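Local coordinates for TrwG protein (Bartonella grahamii, PDB 4NHF) that serves as a VirB8-family inner-membrane assembly component of a type IV secretion system, present here as its soluble domain, at the calcium ion site. Numbering follows the deposited sequence. Chains: chain A/B, TrwG protein.

The calcium ion site. Residues chain A 60, 62; chain B 60, 62, 99, 102. With CA (calcium ion), chain C.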
loop_
_atom_site.group_PDB
_atom_site.type_symbol
_atom_site.label_atom_id
_atom_site.label_comp_id
_atom_site.label_asym_id
_atom_site.label_seq_id
_atom_site.Cartn_x
_atom_site.Cartn_y
_atom_site.Cartn_z
ATOM N N ASP A 60 3.162 -8.965 8.908
ATOM C CA ASP A 60 1.940 -8.738 9.680
ATOM C C ASP A 60 1.031 -9.860 9.245
ATOM O O ASP A 60 0.679 -9.936 8.076
ATOM C CB ASP A 60 1.330 -7.362 9.348
ATOM C CG ASP A 60 0.109 -6.992 10.246
ATOM O OD1 ASP A 60 -0.565 -7.916 10.794
ATOM O OD2 ASP A 60 -0.214 -5.752 10.328
ATOM N N ASP A 62 -1.977 -10.259 9.434
ATOM C CA ASP A 62 -3.256 -9.838 8.909
ATOM C C ASP A 62 -3.059 -9.306 7.445
ATOM O O ASP A 62 -3.982 -9.286 6.700
ATOM C CB ASP A 62 -3.818 -8.710 9.754
ATOM C CG ASP A 62 -4.412 -9.167 11.061
ATOM O OD1 ASP A 62 -4.422 -10.396 11.334
ATOM O OD2 ASP A 62 -4.934 -8.253 11.790
ATOM N N ASP B 60 -8.278 -1.251 10.176
ATOM C CA ASP B 60 -7.378 -2.179 10.867
ATOM C C ASP B 60 -6.627 -1.277 11.844
ATOM O O ASP B 60 -5.857 -0.377 11.436
ATOM C CB ASP B 60 -6.421 -2.821 9.863
ATOM C CG ASP B 60 -5.499 -3.853 10.464
ATOM O OD1 ASP B 60 -5.317 -3.916 11.729
ATOM O OD2 ASP B 60 -4.939 -4.631 9.609
ATOM N N ASP B 62 -4.061 -1.671 13.425
ATOM C CA ASP B 62 -2.620 -1.642 13.258
ATOM C C ASP B 62 -2.124 -0.813 12.088
ATOM O O ASP B 62 -0.931 -0.469 12.065
ATOM C CB ASP B 62 -2.064 -3.042 13.142
ATOM C CG ASP B 62 -2.420 -3.884 14.360
ATOM O OD1 ASP B 62 -2.076 -3.475 15.486
ATOM O OD2 ASP B 62 -3.082 -4.922 14.161
ATOM N N ASN B 99 -9.234 -2.147 18.485
ATOM C CA ASN B 99 -8.725 -3.340 17.814
ATOM C C ASN B 99 -9.599 -4.581 18.098
ATOM O O ASN B 99 -9.097 -5.705 18.207
ATOM C CB ASN B 99 -7.262 -3.585 18.195
ATOM C CG ASN B 99 -6.549 -4.486 17.189
ATOM O OD1 ASN B 99 -7.014 -4.662 16.057
ATOM N ND2 ASN B 99 -5.422 -5.013 17.571
ATOM N N ARG B 102 -12.103 -5.422 12.418
ATOM C CA ARG B 102 -11.480 -4.833 11.187
ATOM C C ARG B 102 -12.570 -4.671 10.148
ATOM O O ARG B 102 -13.613 -5.305 10.255
ATOM C CB ARG B 102 -10.441 -5.776 10.612
ATOM C CG ARG B 102 -9.148 -5.918 11.421
ATOM C CD ARG B 102 -8.155 -6.824 10.642
ATOM N NE ARG B 102 -8.491 -8.189 10.973
ATOM C CZ ARG B 102 -8.154 -9.290 10.313
ATOM N NH1 ARG B 102 -7.431 -9.227 9.224
ATOM N NH2 ARG B 102 -8.546 -10.488 10.798
HETATM CA CA CA C . -4.231 -6.115 12.599
HETATM O O HOH W 1 -6.205 -6.206 13.881
HETATM O O HOH W 2 -2.858 -5.501 10.505
HETATM O O HOH W 3 -2.065 -7.050 12.571
#
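In B:Asp60 the carboxylate carbon CG stands anti to the backbone N (chi1 -177°), whereas in A:Asp62 and B:Asp62 CG lies beside the backbone N, and these settings turn three carboxylates from two VirB8-family domains onto one calcium ion. The ion sits between the chains, at matching Asp-x-Asp segments that run from a loop into the short 3-10 helix 61-63. The calcium may come from crystallisation, and the structure alone does not establish this pairing in the membrane. Each aspartate that binds directly offers one branch: OD2 of B:Asp62 lies 2.3 Å from CA, OD2 of A:Asp62 binds almost as tightly, and OD1 of B:Asp60 reaches it at 2.6 Å. Three waters bring the distorted shell to at least six oxygens, the hard donors that calcium favours.

The two chains contribute unequally. A:Asp60 has nearly the same torsions as its counterpart, yet its OD1 stays 4.5 Å from CA, so it acts in the second shell, its OD1 meeting water 3 and its OD2 water 2. Water 2 also touches OD2 of B:Asp60 and so ties the two Asp60 side chains together across the interface. In each chain the backbone N of Asp62 donates to Asp60 OD1 from well above the carboxylate plane, a bond that steadies the Asp60 carboxylate. B:Asn99, a neutral amide, uses its carbonyl OD1 to hold water 1 at 2.8 Å, orienting a ligand without adding charge.

B:Arg102, at the start of strand 102-112, bends at chi3 (-85°) to lay its guanidinium over the A:Asp62 carboxylate, the planes 11° apart. The loose salt bridge from NE to A:Asp62 OD2, at 3.7 Å, is thus made over a face of the guanidinium, OD2 lying above the plane and toward its rim. Its positive charge, with that of calcium, would offset the repulsion among the gathered carboxylates and favour their ionised form.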